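Local coordinates for protein GCN5-related N-acetyltransferase:Aminotransferase, class-II (Rhodopseudomonas palustris, PDB 2FIW) that binds acetyl coenzyme A and, as a member of the GCN5-related N-acetyltransferase family, probably transfers its acetyl group to an amine acceptor, at residues 57-62 / 85-90. Numbering follows the deposited sequence.
With ACO (acetyl coenzyme *a), chain C.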
loop_
_atom_site.group_PDB
_atom_site.type_symbol
_atom_site.label_atom_id
_atom_site.label_comp_id
_atom_site.label_asym_id
_atom_site.label_seq_id
_atom_site.Cartn_x
_atom_site.Cartn_y
_atom_site.Cartn_z
ATOM N N ALA A 57 -4.661 7.648 -12.768
ATOM C CA ALA A 57 -4.137 9.003 -12.518
ATOM C C ALA A 57 -3.513 9.178 -11.131
ATOM O O ALA A 57 -2.509 9.891 -10.974
ATOM C CB ALA A 57 -5.208 10.074 -12.771
ATOM N N ARG A 58 -4.107 8.548 -10.122
ATOM C CA ARG A 58 -3.590 8.637 -8.758
ATOM C C ARG A 58 -2.199 7.990 -8.695
ATOM O O ARG A 58 -1.297 8.511 -8.075
ATOM C CB ARG A 58 -4.572 7.971 -7.778
ATOM C CG ARG A 58 -4.175 7.980 -6.314
ATOM C CD ARG A 58 -5.154 7.111 -5.550
ATOM N NE ARG A 58 -4.871 7.029 -4.110
ATOM C CZ ARG A 58 -5.639 6.383 -3.228
ATOM N NH1 ARG A 58 -6.741 5.753 -3.627
ATOM N NH2 ARG A 58 -5.306 6.356 -1.943
ATOM N N LEU A 59 -2.052 6.857 -9.363
ATOM C CA LEU A 59 -0.816 6.118 -9.468
ATOM C C LEU A 59 0.258 6.855 -10.263
ATOM O O LEU A 59 1.387 7.004 -9.796
ATOM C CB LEU A 59 -1.117 4.768 -10.133
ATOM C CG LEU A 59 -1.253 3.559 -9.190
ATOM C CD1 LEU A 59 -1.925 3.969 -7.959
ATOM C CD2 LEU A 59 -2.020 2.439 -9.819
ATOM N N SER A 60 -0.095 7.311 -11.462
ATOM C CA SER A 60 0.861 7.907 -12.392
ATOM C C SER A 60 1.337 9.285 -11.943
ATOM O O SER A 60 2.409 9.732 -12.332
ATOM C CB SER A 60 0.273 7.967 -13.814
ATOM O OG SER A 60 -0.704 8.996 -13.916
ATOM N N GLY A 61 0.538 9.938 -11.106
ATOM C CA GLY A 61 0.853 11.275 -10.616
ATOM C C GLY A 61 1.517 11.246 -9.252
ATOM O O GLY A 61 1.819 12.299 -8.674
ATOM N N GLN A 62 1.741 10.033 -8.740
ATOM C CA GLN A 62 2.492 9.810 -7.505
ATOM C C GLN A 62 3.793 9.058 -7.814
ATOM O O GLN A 62 4.108 8.791 -8.978
ATOM C CB GLN A 62 1.622 9.055 -6.504
ATOM C CG GLN A 62 0.539 9.943 -5.863
ATOM C CD GLN A 62 -0.544 9.166 -5.101
ATOM O OE1 GLN A 62 -0.390 7.975 -4.780
ATOM N NE2 GLN A 62 -1.654 9.841 -4.828
ATOM N N ILE A 85 2.745 7.858 2.617
ATOM C CA ILE A 85 2.553 6.525 2.069
ATOM C C ILE A 85 1.085 6.401 1.726
ATOM O O ILE A 85 0.254 6.171 2.598
ATOM C CB ILE A 85 2.985 5.410 3.040
ATOM C CG1 ILE A 85 4.493 5.514 3.319
ATOM C CG2 ILE A 85 2.585 4.025 2.495
ATOM C CD1 ILE A 85 5.065 4.306 3.994
ATOM N N ASP A 86 0.779 6.567 0.444
ATOM C CA ASP A 86 -0.593 6.611 -0.031
ATOM C C ASP A 86 -1.199 5.221 -0.234
ATOM O O ASP A 86 -2.385 5.023 0.007
ATOM C CB ASP A 86 -0.669 7.416 -1.328
ATOM C CG ASP A 86 -2.096 7.766 -1.718
ATOM O OD1 ASP A 86 -2.831 8.315 -0.872
ATOM O OD2 ASP A 86 -2.485 7.498 -2.871
HETATM N N MSE A 87 -0.380 4.269 -0.673
HETATM C CA MSE A 87 -0.837 2.938 -1.049
HETATM C C MSE A 87 0.232 1.888 -0.819
HETATM O O MSE A 87 1.422 2.140 -1.048
HETATM C CB MSE A 87 -1.266 2.920 -2.516
HETATM C CG MSE A 87 -2.404 3.876 -2.814
HETATM SE SE MSE A 87 -3.087 3.707 -4.586
HETATM C CE MSE A 87 -1.656 4.399 -5.486
ATOM N N LEU A 88 -0.215 0.722 -0.351
ATOM C CA LEU A 88 0.609 -0.464 -0.142
ATOM C C LEU A 88 -0.299 -1.666 -0.309
ATOM O O LEU A 88 -1.182 -1.882 0.516
ATOM C CB LEU A 88 1.188 -0.491 1.273
ATOM C CG LEU A 88 2.508 -1.238 1.534
ATOM C CD1 LEU A 88 2.550 -1.837 2.937
ATOM C CD2 LEU A 88 2.944 -2.274 0.495
ATOM N N TYR A 89 -0.108 -2.432 -1.376
ATOM C CA TYR A 89 -0.968 -3.583 -1.682
ATOM C C TYR A 89 -0.135 -4.717 -2.266
ATOM O O TYR A 89 0.444 -4.593 -3.344
ATOM C CB TYR A 89 -2.129 -3.191 -2.627
ATOM C CG TYR A 89 -3.026 -2.152 -2.020
ATOM C CD1 TYR A 89 -4.112 -2.525 -1.220
ATOM C CD2 TYR A 89 -2.769 -0.787 -2.198
ATOM C CE1 TYR A 89 -4.933 -1.563 -0.613
ATOM C CE2 TYR A 89 -3.577 0.193 -1.600
ATOM C CZ TYR A 89 -4.663 -0.204 -0.811
ATOM O OH TYR A 89 -5.472 0.745 -0.202
ATOM N N VAL A 90 -0.053 -5.809 -1.525
ATOM C CA VAL A 90 0.602 -7.030 -1.981
ATOM C C VAL A 90 -0.476 -8.028 -2.366
ATOM O O VAL A 90 -1.475 -8.145 -1.665
ATOM C CB VAL A 90 1.511 -7.619 -0.865
ATOM C CG1 VAL A 90 2.205 -8.947 -1.331
ATOM C CG2 VAL A 90 2.543 -6.563 -0.427
HETATM N N1A ACO C . 8.292 -16.294 7.799
HETATM C C2A ACO C . 7.492 -15.713 8.716
HETATM N N3A ACO C . 7.111 -14.426 8.602
HETATM C C4A ACO C . 7.509 -13.643 7.550
HETATM C C5A ACO C . 8.329 -14.168 6.565
HETATM C C6A ACO C . 8.740 -15.597 6.718
HETATM N N6A ACO C . 9.544 -16.194 5.804
HETATM N N7A ACO C . 8.565 -13.189 5.663
HETATM C C8A ACO C . 7.900 -12.083 6.079
HETATM N N9A ACO C . 7.270 -12.365 7.228
HETATM C C1B ACO C . 6.407 -11.482 8.059
HETATM C C2B ACO C . 7.065 -10.204 8.544
HETATM O O2B ACO C . 7.834 -10.438 9.725
HETATM C C3B ACO C . 5.855 -9.327 8.822
HETATM O O3B ACO C . 5.457 -9.403 10.192
HETATM P P3B ACO C . 4.639 -8.209 10.923
HETATM O O7A ACO C . 3.197 -8.280 10.433
HETATM O O8A ACO C . 5.337 -6.944 10.478
HETATM O O9A ACO C . 4.816 -8.546 12.387
HETATM C C4B ACO C . 4.738 -9.868 7.920
HETATM O O4B ACO C . 5.211 -11.098 7.368
HETATM C C5B ACO C . 4.386 -8.919 6.775
HETATM O O5B ACO C . 5.611 -8.492 6.160
HETATM P P1A ACO C . 5.842 -8.490 4.568
HETATM O O1A ACO C . 5.906 -9.916 4.061
HETATM O O2A ACO C . 6.998 -7.539 4.351
HETATM O O3A ACO C . 4.484 -7.767 4.073
HETATM P P2A ACO C . 3.489 -8.379 2.991
HETATM O O4A ACO C . 2.782 -9.548 3.621
HETATM O O5A ACO C . 4.264 -8.571 1.719
HETATM O O6A ACO C . 2.426 -7.181 2.752
HETATM C CBP ACO C . 0.529 -5.725 3.444
HETATM C CCP ACO C . 1.901 -6.334 3.784
HETATM C CDP ACO C . 0.030 -4.992 4.684
HETATM C CEP ACO C . 0.667 -4.758 2.279
HETATM C CAP ACO C . -0.479 -6.817 3.014
HETATM O OAP ACO C . -0.841 -7.671 4.113
HETATM C C9P ACO C . -1.731 -6.371 2.265
HETATM O O9P ACO C . -1.714 -6.258 0.941
HETATM N N8P ACO C . -2.801 -6.138 2.907
HETATM C C7P ACO C . -4.131 -5.752 2.415
HETATM C C6P ACO C . -4.206 -4.333 1.851
HETATM C C5P ACO C . -3.845 -3.361 2.934
HETATM O O5P ACO C . -4.286 -3.488 4.069
HETATM N N4P ACO C . -3.020 -2.386 2.585
HETATM C C3P ACO C . -2.514 -1.355 3.469
HETATM C C2P ACO C . -3.544 -0.238 3.498
HETATM S S1P ACO C . -2.657 1.135 4.134
HETATM C C ACO C . -2.362 2.099 2.806
HETATM O O ACO C . -2.361 1.619 1.678
HETATM C CH3 ACO C . -2.141 3.389 3.002
#
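Leu59 and Met87, on the last turn of helix 52-60 and on strand 84-90, have their CA atoms 9.0 Å apart, and those of Gln62 and Asp86 are 8.7 Å apart; with no backbone bond across this gap, side chains make the contact. The helix ends with Gly61 N bonded to Ala57 O. Arg58, its CG anti to the backbone N (chi1 180°) and its chain extended as far as NE, meets Asp86 tip to tip in a salt bridge. NE donates to OD2 of Asp86 at 2.7 Å, reaching the syn side of the carboxylate close to its plane, whereas the bonds from NH2 to both carboxylate oxygens are weak. The two planes are turned 57° apart, so the pairing is not a flat bidentate one. Asp86 and Met87 both oppose Ser78 in a classic beta bulge, which lets these consecutive residues both direct CB toward the helix. SE of the selenomethionine Met87 lies over one guanidinium face, offset toward its rim, 3.8 Å from NE of Arg58, and CD1 of Leu59 lies 3.6 Å from the same SE, the two side chains crossing at about a right angle. The Gln62 amide stands nearly perpendicular to the Asp86 carboxylate, 84° between planes. Past the bulge, the strand binds acetyl coenzyme A through its backbone, as in the GNAT fold: Leu88 O accepts from N4P of the cofactor at 2.8 Å, Val90 N donates to O9P at 3.0 Å, and Leu88 N reaches the acetyl oxygen O in a weak bond of 3.1 Å.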